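Local coordinates for protein polyprenyl synthetase (Nonlabens dokdonensis, PDB 6KD7) that probably makes geranylgeranyl pyrophosphate by magnesium-dependent transfer of prenyl units, at residues E52-T57 / A184-K189; E192-Y197 / E303-A308. All blocks are in the same frame, centred on the assembly; numbering follows the deposited sequence.

Overall arrangement
Contacts 1 and 2 adjoin on the same side of the chain's centre, with centres about 11 Å apart, and both use the N-terminal part of helix 188-215. Tyr-54 of contact 1 links them: its OH lies 3.5 Å from Leu-305 CD2, its CE2 3.5 Å from Ile-194 CD1, and its CE1 3.6 Å from Ile-307 CG2. Glu-190 OE2 accepts bonds from Tyr-54 OH (contact 1) and Ser-306 N (contact 2). Two of the residues lining the pyrophosphate pocket, Arg-43 and Phe-205, lie on helices that also serve these contacts, near the start of helix 42-54 and farther down helix 188-215. Both contacts are packing sites at helix ends, outside the set of pyrophosphate-lining residues.

Contact 1: E52-T57 / A184-K189; sequences EMYGAT and AGVDEK
Tyr-54 meets Ala-184 and Val-186 with two different parts of its side chain. Its CB presses on the Ala-184 methyl, CB to CB 3.5 Å, while the ring crosses the Val-186 side chain at about a right angle. One branch, Val-186 CG2, does the touching there; it approaches the ring obliquely, 3.6 Å from Tyr-54 CD1, and also lies near Tyr-54 CG. With CG opposite the carbonyl carbon (chi1 -80°), the tyrosine swings its ring beside the valine. Ala-56 completes the patch, its CB 4.1 Å from Ala-184 CB.

The two backbones make matching turns. Each helix ends in a Schellman motif with a glycine of positive phi, Gly-55 or Gly-185, and two residues later an N-cap begins the next helix: Thr-57 OG1 takes Asp-60 N, and Asp-187 OD1 takes Glu-190 N. The nearest CA pair, Ala-56 and Ala-184, is 4.9 Å apart.

No hydrogen bond spans the two segments. Cohesion here thus comes from methyl and ring carbons covering one another at the surface; the caps fix each turn, and the phenol OH, bonded to Glu-190 OE2, adds a polar tie between helices 42-54 and 188-215 just beside the apolar patch.

Contact 2: E192-Y197 / E303-A308; sequences ELIYDY and EELSIA
In the mainly helical fold of the FPP/GGPP synthase family, this contact joins the first turns of helix 188-215 to the loop that connects the C-terminal helices 283-303 and 309-322. Leu-305, buried in that loop, is the residue that reaches the helix, and it does so with a single methyl. Its CD2 lies over the backbone between Leu-193 and Ile-194, 3.7 Å from Ile-194 N and 4.0 Å from Leu-193 C. The methyl also touches the two side-chain bases: Leu-305 CD2 is 4.1 Å from Leu-193 CB and 4.0 Å from Ile-194 CB. Although the CB of Leu-305 leaves the backbone at an angle to the helix, the end of the side chain bends toward it; CD1 continues the extended chain (chi2 171°), and CD2, the other branch, is turned onto the helix surface.

Leu-193 also reaches the loop with its own side chain: its extended branch, CD1, passes 4.1 Å from Glu-304 O, a van der Waals approach and not a bond. No hydrogen bond crosses between the segments, and the nearest CA atoms, those of Leu-193 and Leu-305, stand 6.7 Å apart, so the backbones are held by aliphatic carbon.

Neighbouring helices cover the inner side, round Ile-194 and Leu-305. Ile-194 also touches Ser-50 and Met-53 of helix 42-54 and Leu-177 of helix 158-183, while Leu-305 rests on Leu-315 of helix 309-322. One turn further along, Tyr-197 runs between the last two helices, its OH bonded to Ser-319 OG.

The loop itself is shaped by an inverse gamma turn centred on Ser-306, whose N is bonded to Glu-190 OE2; the turn is closed by a weak bond of 3.1 Å from Ile-307 N to Leu-305 O.

Contact 1: E52-T57 / A184-K189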
loop_
_atom_site.group_PDB
_atom_site.type_symbol
_atom_site.label_atom_id
_atom_site.label_comp_id
_atom_site.label_asym_id
_atom_site.label_seq_id
_atom_site.Cartn_x
_atom_site.Cartn_y
_atom_site.Cartn_z
ATOM N N GLU A 52 17.076 -48.397 -18.840
ATOM C CA GLU A 52 18.173 -49.056 -19.604
ATOM C C GLU A 52 18.862 -50.136 -18.754
ATOM O O GLU A 52 18.886 -51.290 -19.188
ATOM C CB GLU A 52 19.173 -48.025 -20.087
ATOM C CG GLU A 52 18.637 -47.237 -21.242
ATOM C CD GLU A 52 19.659 -46.270 -21.823
ATOM O OE1 GLU A 52 20.655 -45.954 -21.103
ATOM O OE2 GLU A 52 19.444 -45.831 -22.975
ATOM N N MET A 53 19.336 -49.782 -17.573
ATOM C CA MET A 53 19.990 -50.702 -16.633
ATOM C C MET A 53 19.177 -51.973 -16.435
ATOM O O MET A 53 19.781 -52.951 -16.006
ATOM C CB MET A 53 20.113 -50.091 -15.246
ATOM C CG MET A 53 21.188 -49.040 -15.154
ATOM S SD MET A 53 21.156 -48.072 -13.578
ATOM C CE MET A 53 19.933 -48.964 -12.608
ATOM N N TYR A 54 17.855 -51.928 -16.498
ATOM C CA TYR A 54 17.029 -53.107 -16.150
ATOM C C TYR A 54 16.510 -53.770 -17.435
ATOM O O TYR A 54 15.761 -54.754 -17.374
ATOM C CB TYR A 54 15.885 -52.720 -15.215
ATOM C CG TYR A 54 16.248 -52.555 -13.766
ATOM C CD1 TYR A 54 16.721 -53.596 -12.998
ATOM C CD2 TYR A 54 16.046 -51.333 -13.128
ATOM C CE1 TYR A 54 17.054 -53.424 -11.656
ATOM C CE2 TYR A 54 16.333 -51.163 -11.783
ATOM C CZ TYR A 54 16.836 -52.197 -11.037
ATOM O OH TYR A 54 17.094 -51.972 -9.718
ATOM N N GLY A 55 16.866 -53.235 -18.590
ATOM C CA GLY A 55 16.666 -53.965 -19.836
ATOM C C GLY A 55 15.775 -53.245 -20.798
ATOM O O GLY A 55 15.720 -53.713 -21.930
ATOM N N ALA A 56 15.075 -52.168 -20.420
ATOM C CA ALA A 56 14.145 -51.526 -21.367
ATOM C C ALA A 56 14.928 -50.512 -22.172
ATOM O O ALA A 56 16.091 -50.321 -21.860
ATOM C CB ALA A 56 12.987 -50.915 -20.622
ATOM N N THR A 57 14.296 -49.849 -23.126
ATOM C CA THR A 57 14.880 -48.676 -23.810
ATOM C C THR A 57 14.495 -47.353 -23.126
ATOM O O THR A 57 13.418 -47.254 -22.480
ATOM C CB THR A 57 14.441 -48.653 -25.276
ATOM O OG1 THR A 57 13.018 -48.637 -25.365
ATOM C CG2 THR A 57 14.942 -49.887 -25.993
ATOM N N ALA A 184 10.544 -51.456 -17.014
ATOM C CA ALA A 184 11.399 -52.602 -17.408
ATOM C C ALA A 184 10.761 -53.910 -16.924
ATOM O O ALA A 184 11.370 -54.958 -17.135
ATOM C CB ALA A 184 12.792 -52.449 -16.812
ATOM N N GLY A 185 9.693 -53.836 -16.140
ATOM C CA GLY A 185 8.918 -55.004 -15.688
ATOM C C GLY A 185 9.508 -55.583 -14.428
ATOM O O GLY A 185 9.164 -56.696 -14.026
ATOM N N VAL A 186 10.370 -54.863 -13.754
ATOM C CA VAL A 186 11.008 -55.416 -12.526
ATOM C C VAL A 186 9.945 -55.592 -11.442
ATOM O O VAL A 186 8.943 -54.894 -11.489
ATOM C CB VAL A 186 12.140 -54.441 -12.160
ATOM C CG1 VAL A 186 12.494 -54.406 -10.699
ATOM C CG2 VAL A 186 13.348 -54.731 -13.014
ATOM N N ASP A 187 10.207 -56.461 -10.469
ATOM C CA ASP A 187 9.273 -56.771 -9.353
ATOM C C ASP A 187 9.326 -55.709 -8.247
ATOM O O ASP A 187 10.247 -54.935 -8.229
ATOM C CB ASP A 187 9.404 -58.219 -8.876
ATOM C CG ASP A 187 10.616 -58.540 -8.023
ATOM O OD1 ASP A 187 11.375 -57.643 -7.705
ATOM O OD2 ASP A 187 10.770 -59.702 -7.680
ATOM N N GLU A 188 8.375 -55.743 -7.317
ATOM C CA GLU A 188 8.276 -54.721 -6.251
ATOM C C GLU A 188 9.529 -54.686 -5.389
ATOM O O GLU A 188 9.951 -53.598 -5.073
ATOM C CB GLU A 188 7.143 -55.041 -5.288
ATOM C CG GLU A 188 5.787 -54.955 -5.926
ATOM C CD GLU A 188 4.693 -54.419 -5.027
ATOM O OE1 GLU A 188 3.659 -54.032 -5.569
ATOM O OE2 GLU A 188 4.894 -54.379 -3.805
ATOM N N LYS A 189 10.086 -55.842 -5.039
ATOM C CA LYS A 189 11.269 -55.878 -4.150
ATOM C C LYS A 189 12.421 -55.124 -4.816
ATOM O O LYS A 189 13.072 -54.339 -4.134
ATOM C CB LYS A 189 11.656 -57.339 -3.913
ATOM C CG LYS A 189 12.543 -57.610 -2.710
ATOM C CD LYS A 189 12.922 -59.069 -2.600
ATOM C CE LYS A 189 13.561 -59.438 -1.278
ATOM N NZ LYS A 189 14.285 -60.731 -1.357
#

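Contact 2: E192-Y197 / E303-A308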
loop_
_atom_site.group_PDB
_atom_site.type_symbol
_atom_site.label_atom_id
_atom_site.label_comp_id
_atom_site.label_asym_id
_atom_site.label_seq_id
_atom_site.Cartn_x
_atom_site.Cartn_y
_atom_site.Cartn_z
ATOM N N GLU A 192 11.697 -51.285 -5.016
ATOM C CA GLU A 192 11.984 -50.627 -3.728
ATOM C C GLU A 192 13.495 -50.476 -3.528
ATOM O O GLU A 192 13.884 -49.546 -2.839
ATOM C CB GLU A 192 11.191 -51.287 -2.605
ATOM C CG GLU A 192 9.705 -51.314 -2.912
ATOM C CD GLU A 192 8.783 -51.640 -1.756
ATOM O OE1 GLU A 192 7.616 -51.246 -1.821
ATOM O OE2 GLU A 192 9.238 -52.274 -0.803
ATOM N N LEU A 193 14.314 -51.371 -4.082
ATOM C CA LEU A 193 15.763 -51.260 -3.812
ATOM C C LEU A 193 16.243 -50.025 -4.591
ATOM O O LEU A 193 17.045 -49.244 -4.047
ATOM C CB LEU A 193 16.511 -52.541 -4.205
ATOM C CG LEU A 193 16.382 -53.722 -3.227
ATOM C CD1 LEU A 193 17.190 -54.909 -3.738
ATOM C CD2 LEU A 193 16.851 -53.386 -1.831
ATOM N N ILE A 194 15.851 -49.882 -5.851
ATOM C CA ILE A 194 16.315 -48.686 -6.609
ATOM C C ILE A 194 15.723 -47.411 -5.985
ATOM O O ILE A 194 16.427 -46.417 -5.941
ATOM C CB ILE A 194 16.171 -48.817 -8.134
ATOM C CG1 ILE A 194 17.176 -47.907 -8.843
ATOM C CG2 ILE A 194 14.740 -48.591 -8.580
ATOM C CD1 ILE A 194 17.250 -48.093 -10.323
ATOM N N TYR A 195 14.474 -47.467 -5.522
ATOM C CA TYR A 195 13.830 -46.342 -4.806
ATOM C C TYR A 195 14.724 -45.900 -3.660
ATOM O O TYR A 195 15.033 -44.713 -3.570
ATOM C CB TYR A 195 12.448 -46.698 -4.263
ATOM C CG TYR A 195 11.718 -45.582 -3.558
ATOM C CD1 TYR A 195 10.899 -44.707 -4.252
ATOM C CD2 TYR A 195 11.790 -45.447 -2.189
ATOM C CE1 TYR A 195 10.171 -43.715 -3.604
ATOM C CE2 TYR A 195 11.082 -44.455 -1.529
ATOM C CZ TYR A 195 10.303 -43.557 -2.242
ATOM O OH TYR A 195 9.602 -42.582 -1.588
ATOM N N ASP A 196 15.128 -46.840 -2.830
ATOM C CA ASP A 196 15.972 -46.586 -1.640
ATOM C C ASP A 196 17.286 -45.904 -2.035
ATOM O O ASP A 196 17.757 -45.026 -1.277
ATOM C CB ASP A 196 16.259 -47.887 -0.898
ATOM C CG ASP A 196 15.053 -48.469 -0.185
ATOM O OD1 ASP A 196 13.974 -47.807 -0.166
ATOM O OD2 ASP A 196 15.206 -49.575 0.380
ATOM N N TYR A 197 17.921 -46.365 -3.108
ATOM C CA TYR A 197 19.121 -45.701 -3.643
ATOM C C TYR A 197 18.768 -44.213 -3.837
ATOM O O TYR A 197 19.547 -43.349 -3.398
ATOM C CB TYR A 197 19.562 -46.356 -4.959
ATOM C CG TYR A 197 20.427 -45.499 -5.837
ATOM C CD1 TYR A 197 21.639 -44.999 -5.396
ATOM C CD2 TYR A 197 20.030 -45.195 -7.114
ATOM C CE1 TYR A 197 22.451 -44.226 -6.221
ATOM C CE2 TYR A 197 20.802 -44.388 -7.925
ATOM C CZ TYR A 197 22.003 -43.884 -7.466
ATOM O OH TYR A 197 22.724 -43.074 -8.284
ATOM N N GLU A 303 25.539 -51.442 -5.077
ATOM C CA GLU A 303 26.204 -52.765 -5.035
ATOM C C GLU A 303 25.115 -53.846 -4.976
ATOM O O GLU A 303 25.374 -54.920 -5.476
ATOM C CB GLU A 303 27.143 -52.903 -3.835
ATOM C CG GLU A 303 28.493 -52.230 -4.012
ATOM C CD GLU A 303 29.257 -51.888 -2.721
ATOM O OE1 GLU A 303 28.967 -52.496 -1.647
ATOM O OE2 GLU A 303 30.133 -50.977 -2.777
ATOM N N GLU A 304 23.960 -53.569 -4.372
ATOM C CA GLU A 304 22.918 -54.613 -4.181
ATOM C C GLU A 304 21.859 -54.643 -5.283
ATOM O O GLU A 304 20.991 -55.504 -5.218
ATOM C CB GLU A 304 22.275 -54.447 -2.811
ATOM C CG GLU A 304 23.266 -54.636 -1.687
ATOM C CD GLU A 304 22.712 -54.279 -0.322
ATOM O OE1 GLU A 304 21.483 -54.101 -0.217
ATOM O OE2 GLU A 304 23.512 -54.170 0.620
ATOM N N LEU A 305 21.931 -53.745 -6.251
ATOM C CA LEU A 305 20.915 -53.737 -7.327
ATOM C C LEU A 305 21.124 -54.935 -8.255
ATOM O O LEU A 305 22.260 -55.369 -8.422
ATOM C CB LEU A 305 21.043 -52.424 -8.096
ATOM C CG LEU A 305 20.619 -51.180 -7.322
ATOM C CD1 LEU A 305 20.986 -49.933 -8.091
ATOM C CD2 LEU A 305 19.132 -51.211 -7.035
ATOM N N SER A 306 20.039 -55.417 -8.853
ATOM C CA SER A 306 20.101 -56.519 -9.836
ATOM C C SER A 306 20.367 -55.917 -11.216
ATOM O O SER A 306 19.465 -55.889 -12.034
ATOM C CB SER A 306 18.839 -57.317 -9.805
ATOM O OG SER A 306 18.934 -58.423 -10.669
ATOM N N ILE A 307 21.581 -55.418 -11.421
ATOM C CA ILE A 307 22.022 -54.793 -12.701
ATOM C C ILE A 307 23.446 -55.277 -13.008
ATOM O O ILE A 307 24.096 -55.784 -12.104
ATOM C CB ILE A 307 21.948 -53.255 -12.630
ATOM C CG1 ILE A 307 22.882 -52.686 -11.562
ATOM C CG2 ILE A 307 20.527 -52.768 -12.436
ATOM C CD1 ILE A 307 22.809 -51.197 -11.432
ATOM N N ALA A 308 23.876 -55.148 -14.260
ATOM C CA ALA A 308 25.222 -55.575 -14.696
ATOM C C ALA A 308 26.295 -54.723 -14.013
ATOM O O ALA A 308 26.057 -53.542 -13.816
ATOM C CB ALA A 308 25.310 -55.450 -16.189
#